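Local atomic coordinates of Poly(A) RNA polymerase protein 2 (Saccharomyces cerevisiae, PDB entry 3NYB), a protein that adds adenosine tails to RNA as the poly(A) polymerase subunit of TRAMP, a nuclear RNA surveillance complex, in partnership with the zinc-knuckle protein Air2p. Residues 150-164 and 187-199. The protein carries 1 engineered substitution. Sequence-based numbering, arbitrary orientation.
Sequences IREWLDDTPGLRELV and FSIICLVFSFLHM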
loop_
_atom_site.group_PDB
_atom_site.type_symbol
_atom_site.label_atom_id
_atom_site.label_comp_id
_atom_site.label_asym_id
_atom_site.label_seq_id
_atom_site.Cartn_x
_atom_site.Cartn_y
_atom_site.Cartn_z
ATOM N N ILE A 150 -10.234 7.613 2.314
ATOM C CA ILE A 150 -9.796 6.316 2.815
ATOM C C ILE A 150 -10.960 5.466 3.308
ATOM O O ILE A 150 -11.116 4.321 2.892
ATOM C CB ILE A 150 -8.788 6.464 3.973
ATOM C CG1 ILE A 150 -7.572 7.283 3.533
ATOM C CG2 ILE A 150 -8.352 5.101 4.483
ATOM C CD1 ILE A 150 -6.911 6.753 2.314
ATOM N N ARG A 151 -11.773 6.022 4.197
ATOM C CA ARG A 151 -12.878 5.260 4.769
ATOM C C ARG A 151 -13.894 4.863 3.708
ATOM O O ARG A 151 -14.396 3.738 3.701
ATOM C CB ARG A 151 -13.545 6.039 5.896
ATOM C CG ARG A 151 -12.682 6.136 7.139
ATOM C CD ARG A 151 -13.367 6.926 8.239
ATOM N NE ARG A 151 -13.542 8.333 7.888
ATOM C CZ ARG A 151 -12.581 9.249 7.979
ATOM N NH1 ARG A 151 -11.372 8.901 8.400
ATOM N NH2 ARG A 151 -12.827 10.508 7.643
ATOM N N GLU A 152 -14.182 5.792 2.804
ATOM C CA GLU A 152 -15.094 5.524 1.706
ATOM C C GLU A 152 -14.506 4.491 0.758
ATOM O O GLU A 152 -15.165 3.503 0.445
ATOM C CB GLU A 152 -15.427 6.812 0.969
ATOM C CG GLU A 152 -16.122 7.840 1.846
ATOM C CD GLU A 152 -16.320 9.180 1.153
ATOM O OE1 GLU A 152 -15.724 9.390 0.073
ATOM O OE2 GLU A 152 -17.068 10.024 1.695
ATOM N N TRP A 153 -13.272 4.700 0.307
ATOM C CA TRP A 153 -12.637 3.705 -0.546
ATOM C C TRP A 153 -12.769 2.305 0.081
ATOM O O TRP A 153 -12.991 1.320 -0.616
ATOM C CB TRP A 153 -11.152 3.998 -0.768
ATOM C CG TRP A 153 -10.757 5.246 -1.513
ATOM C CD1 TRP A 153 -11.533 6.041 -2.319
ATOM C CD2 TRP A 153 -9.437 5.814 -1.538
ATOM N NE1 TRP A 153 -10.770 7.080 -2.822
ATOM C CE2 TRP A 153 -9.496 6.960 -2.362
ATOM C CE3 TRP A 153 -8.234 5.465 -0.933
ATOM C CZ2 TRP A 153 -8.349 7.758 -2.584
ATOM C CZ3 TRP A 153 -7.113 6.259 -1.160
ATOM C CH2 TRP A 153 -7.179 7.387 -1.976
ATOM N N LEU A 154 -12.635 2.227 1.401
ATOM C CA LEU A 154 -12.635 0.944 2.093
ATOM C C LEU A 154 -14.012 0.320 2.120
ATOM O O LEU A 154 -14.150 -0.890 2.254
ATOM C CB LEU A 154 -12.116 1.097 3.516
ATOM C CG LEU A 154 -10.604 1.302 3.620
ATOM C CD1 LEU A 154 -10.162 1.599 5.055
ATOM C CD2 LEU A 154 -9.868 0.088 3.063
ATOM N N ASP A 155 -15.033 1.153 1.992
ATOM C CA ASP A 155 -16.398 0.661 1.921
ATOM C C ASP A 155 -16.740 0.058 0.554
ATOM O O ASP A 155 -17.262 -1.052 0.474
ATOM C CB ASP A 155 -17.371 1.780 2.266
ATOM C CG ASP A 155 -17.256 2.216 3.708
ATOM O OD1 ASP A 155 -17.582 3.386 3.998
ATOM O OD2 ASP A 155 -16.836 1.388 4.545
ATOM N N ASP A 156 -16.440 0.781 -0.520
ATOM C CA ASP A 156 -16.833 0.322 -1.847
ATOM C C ASP A 156 -15.726 -0.396 -2.620
ATOM O O ASP A 156 -15.720 -0.377 -3.853
ATOM C CB ASP A 156 -17.441 1.469 -2.677
ATOM C CG ASP A 156 -16.456 2.591 -2.954
ATOM O OD1 ASP A 156 -16.733 3.739 -2.547
ATOM O OD2 ASP A 156 -15.414 2.331 -3.587
ATOM N N THR A 157 -14.814 -1.053 -1.905
ATOM C CA THR A 157 -13.678 -1.705 -2.559
ATOM C C THR A 157 -13.238 -3.001 -1.895
ATOM O O THR A 157 -12.331 -3.000 -1.072
ATOM C CB THR A 157 -12.450 -0.775 -2.606
ATOM O OG1 THR A 157 -12.824 0.487 -3.169
ATOM C CG2 THR A 157 -11.348 -1.391 -3.437
ATOM N N PRO A 158 -13.860 -4.124 -2.266
ATOM C CA PRO A 158 -13.393 -5.395 -1.703
ATOM C C PRO A 158 -11.961 -5.718 -2.138
ATOM O O PRO A 158 -11.647 -5.691 -3.327
ATOM C CB PRO A 158 -14.382 -6.414 -2.278
ATOM C CG PRO A 158 -15.606 -5.606 -2.624
ATOM C CD PRO A 158 -15.068 -4.287 -3.091
ATOM N N GLY A 159 -11.097 -6.005 -1.173
ATOM C CA GLY A 159 -9.733 -6.386 -1.475
ATOM C C GLY A 159 -8.738 -5.302 -1.135
ATOM O O GLY A 159 -7.533 -5.554 -1.026
ATOM N N LEU A 160 -9.242 -4.086 -0.958
ATOM C CA LEU A 160 -8.370 -2.946 -0.704
ATOM C C LEU A 160 -7.442 -3.156 0.509
ATOM O O LEU A 160 -6.222 -3.042 0.388
ATOM C CB LEU A 160 -9.195 -1.674 -0.543
ATOM C CG LEU A 160 -8.350 -0.407 -0.476
ATOM C CD1 LEU A 160 -7.328 -0.366 -1.620
ATOM C CD2 LEU A 160 -9.226 0.829 -0.469
ATOM N N ARG A 161 -8.019 -3.469 1.667
ATOM C CA ARG A 161 -7.228 -3.712 2.864
ATOM C C ARG A 161 -6.143 -4.785 2.664
ATOM O O ARG A 161 -4.980 -4.573 3.012
ATOM C CB ARG A 161 -8.139 -4.079 4.044
ATOM C CG ARG A 161 -7.377 -4.484 5.305
ATOM C CD ARG A 161 -8.241 -4.537 6.559
ATOM N NE ARG A 161 -7.481 -5.052 7.698
ATOM C CZ ARG A 161 -7.423 -6.333 8.061
ATOM N NH1 ARG A 161 -8.088 -7.261 7.396
ATOM N NH2 ARG A 161 -6.696 -6.688 9.106
ATOM N N GLU A 162 -6.519 -5.931 2.103
ATOM C CA GLU A 162 -5.593 -7.055 1.957
ATOM C C GLU A 162 -4.403 -6.703 1.088
ATOM O O GLU A 162 -3.264 -6.980 1.449
ATOM C CB GLU A 162 -6.293 -8.266 1.342
ATOM C CG GLU A 162 -7.292 -8.961 2.245
ATOM C CD GLU A 162 -8.542 -8.140 2.487
ATOM O OE1 GLU A 162 -9.297 -8.509 3.413
ATOM O OE2 GLU A 162 -8.768 -7.130 1.771
ATOM N N LEU A 163 -4.665 -6.107 -0.071
ATOM C CA LEU A 163 -3.573 -5.758 -0.960
ATOM C C LEU A 163 -2.706 -4.663 -0.353
ATOM O O LEU A 163 -1.487 -4.688 -0.484
ATOM C CB LEU A 163 -4.081 -5.377 -2.352
ATOM C CG LEU A 163 -4.645 -6.575 -3.115
ATOM C CD1 LEU A 163 -4.789 -6.261 -4.590
ATOM C CD2 LEU A 163 -3.742 -7.774 -2.920
ATOM N N VAL A 164 -3.329 -3.714 0.335
ATOM C CA VAL A 164 -2.567 -2.658 0.990
ATOM C C VAL A 164 -1.616 -3.229 2.042
ATOM O O VAL A 164 -0.440 -2.850 2.103
ATOM C CB VAL A 164 -3.478 -1.594 1.610
ATOM C CG1 VAL A 164 -2.675 -0.658 2.477
ATOM C CG2 VAL A 164 -4.183 -0.811 0.508
ATOM N N PHE A 187 -1.073 7.250 2.425
ATOM C CA PHE A 187 -2.178 7.584 1.527
ATOM C C PHE A 187 -1.831 7.208 0.083
ATOM O O PHE A 187 -2.638 6.617 -0.633
ATOM C CB PHE A 187 -2.565 9.067 1.642
ATOM C CG PHE A 187 -3.548 9.520 0.599
ATOM C CD1 PHE A 187 -4.908 9.387 0.801
ATOM C CD2 PHE A 187 -3.104 10.073 -0.589
ATOM C CE1 PHE A 187 -5.803 9.797 -0.158
ATOM C CE2 PHE A 187 -3.992 10.480 -1.553
ATOM C CZ PHE A 187 -5.344 10.343 -1.338
ATOM N N SER A 188 -0.616 7.536 -0.330
ATOM C CA SER A 188 -0.150 7.209 -1.669
ATOM C C SER A 188 -0.290 5.730 -1.979
ATOM O O SER A 188 -0.734 5.354 -3.064
ATOM C CB SER A 188 1.310 7.631 -1.844
ATOM O OG SER A 188 1.448 9.035 -1.691
ATOM N N ILE A 189 0.106 4.884 -1.039
ATOM C CA ILE A 189 0.042 3.452 -1.280
ATOM C C ILE A 189 -1.407 3.058 -1.476
ATOM O O ILE A 189 -1.746 2.341 -2.417
ATOM C CB ILE A 189 0.626 2.642 -0.125
ATOM C CG1 ILE A 189 2.070 3.066 0.150
ATOM C CG2 ILE A 189 0.574 1.158 -0.451
ATOM C CD1 ILE A 189 2.648 2.452 1.425
ATOM N N ILE A 190 -2.263 3.540 -0.579
ATOM C CA ILE A 190 -3.687 3.244 -0.652
ATOM C C ILE A 190 -4.241 3.652 -2.003
ATOM O O ILE A 190 -4.962 2.887 -2.649
ATOM C CB ILE A 190 -4.464 3.971 0.437
ATOM C CG1 ILE A 190 -3.862 3.650 1.802
ATOM C CG2 ILE A 190 -5.919 3.579 0.393
ATOM C CD1 ILE A 190 -4.636 4.247 2.959
ATOM N N CYS A 191 -3.886 4.859 -2.432
ATOM C CA CYS A 191 -4.318 5.362 -3.731
ATOM C C CYS A 191 -3.984 4.409 -4.878
ATOM O O CYS A 191 -4.866 4.029 -5.647
ATOM C CB CYS A 191 -3.723 6.739 -4.015
ATOM S SG CYS A 191 -4.310 7.433 -5.554
ATOM N N LEU A 192 -2.714 4.031 -4.992
ATOM C CA LEU A 192 -2.267 3.165 -6.084
ATOM C C LEU A 192 -3.078 1.887 -6.179
ATOM O O LEU A 192 -3.536 1.507 -7.252
ATOM C CB LEU A 192 -0.797 2.800 -5.919
ATOM C CG LEU A 192 0.225 3.927 -5.952
ATOM C CD1 LEU A 192 1.601 3.356 -5.640
ATOM C CD2 LEU A 192 0.215 4.651 -7.289
ATOM N N VAL A 193 -3.238 1.217 -5.048
ATOM C CA VAL A 193 -3.999 -0.015 -5.008
ATOM C C VAL A 193 -5.436 0.271 -5.400
ATOM O O VAL A 193 -6.000 -0.396 -6.261
ATOM C CB VAL A 193 -3.961 -0.630 -3.609
ATOM C CG1 VAL A 193 -4.682 -1.968 -3.582
ATOM C CG2 VAL A 193 -2.539 -0.808 -3.180
ATOM N N PHE A 194 -6.025 1.276 -4.766
ATOM C CA PHE A 194 -7.414 1.613 -5.019
ATOM C C PHE A 194 -7.648 1.849 -6.506
ATOM O O PHE A 194 -8.536 1.244 -7.108
ATOM C CB PHE A 194 -7.817 2.845 -4.219
ATOM C CG PHE A 194 -9.148 3.417 -4.617
ATOM C CD1 PHE A 194 -10.291 2.632 -4.584
ATOM C CD2 PHE A 194 -9.258 4.742 -5.014
ATOM C CE1 PHE A 194 -11.513 3.156 -4.947
ATOM C CE2 PHE A 194 -10.471 5.270 -5.374
ATOM C CZ PHE A 194 -11.603 4.478 -5.341
ATOM N N SER A 195 -6.842 2.728 -7.093
ATOM C CA SER A 195 -6.941 3.016 -8.506
ATOM C C SER A 195 -6.898 1.715 -9.300
ATOM O O SER A 195 -7.852 1.373 -10.010
ATOM C CB SER A 195 -5.802 3.931 -8.935
ATOM O OG SER A 195 -5.569 3.822 -10.326
ATOM N N PHE A 196 -5.790 0.992 -9.166
ATOM C CA PHE A 196 -5.604 -0.281 -9.851
ATOM C C PHE A 196 -6.841 -1.181 -9.780
ATOM O O PHE A 196 -7.364 -1.618 -10.806
ATOM C CB PHE A 196 -4.372 -0.988 -9.295
ATOM C CG PHE A 196 -4.364 -2.475 -9.512
ATOM C CD1 PHE A 196 -3.986 -3.012 -10.733
ATOM C CD2 PHE A 196 -4.701 -3.341 -8.476
ATOM C CE1 PHE A 196 -3.960 -4.387 -10.923
ATOM C CE2 PHE A 196 -4.673 -4.712 -8.662
ATOM C CZ PHE A 196 -4.304 -5.238 -9.891
ATOM N N LEU A 197 -7.315 -1.447 -8.573
ATOM C CA LEU A 197 -8.512 -2.263 -8.388
ATOM C C LEU A 197 -9.688 -1.740 -9.205
ATOM O O LEU A 197 -10.310 -2.485 -9.958
ATOM C CB LEU A 197 -8.893 -2.324 -6.900
ATOM C CG LEU A 197 -8.612 -3.590 -6.073
ATOM C CD1 LEU A 197 -7.261 -4.214 -6.374
ATOM C CD2 LEU A 197 -8.758 -3.319 -4.575
ATOM N N HIS A 198 -9.984 -0.453 -9.065
ATOM C CA HIS A 198 -11.210 0.103 -9.622
ATOM C C HIS A 198 -11.228 0.232 -11.134
ATOM O O HIS A 198 -12.300 0.334 -11.731
ATOM C CB HIS A 198 -11.568 1.431 -8.961
ATOM C CG HIS A 198 -12.704 1.334 -8.003
ATOM N ND1 HIS A 198 -12.960 0.190 -7.263
ATOM C CD2 HIS A 198 -13.667 2.217 -7.651
ATOM C CE1 HIS A 198 -14.018 0.381 -6.507
ATOM N NE2 HIS A 198 -14.470 1.610 -6.720
ATOM N N MET A 199 -10.060 0.221 -11.763
ATOM C CA MET A 199 -10.041 0.285 -13.219
ATOM C C MET A 199 -9.355 -0.905 -13.886
ATOM O O MET A 199 -8.674 -0.763 -14.895
ATOM C CB MET A 199 -9.453 1.608 -13.701
ATOM C CG MET A 199 -8.115 1.951 -13.136
ATOM S SD MET A 199 -7.578 3.529 -13.804
ATOM C CE MET A 199 -7.394 3.093 -15.529
#
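Trp153 turns its CG away from its own carbonyl carbon (chi1 -65°) and Phe194 swings its CG opposite the backbone N (chi1 169°), which lays indole and phenyl face to face. The five-membered ring of Trp153 and the Phe194 ring have centroids 3.7 Å apart and planes 19° from parallel. Ile190 CG2 meets the indole at its edge, and Phe187 lies obliquely beyond the six-membered ring, its CE1 near Trp153 CH2; Phe187, Ile190, Cys191 and Phe194 form the hole that receives Trp153 as a knob. Ile150 CD1 extends the apolar cluster to Phe187 and Ile190. In the loop that follows, Thr157 OG1 donates a 2.7 Å hydrogen bond to Trp153 O, approaching a lone pair within the plane of that carbonyl, and lies at the edge of the Phe194 ring. With an alanine in place of Trp153, Phe194 would probably lose its stacking partner and a gap would open among the four residues of the hole. Leu160, last residue of the type II turn from Thr157, is a second knob, among Ile190, Val193, Phe194 and Leu197, its CD1 3.7 Å from Val193 CG1. This aromatic cluster and knobs-into-holes packing join helices 145-155 and 160-173 to helix 186-198, probably within the helical central domain; outward, Val193 touches Phe221 of helix 214-228, Phe194 meets Pro243 of strand 243-247, and Phe196 packs on Phe78 of the Air2 chain.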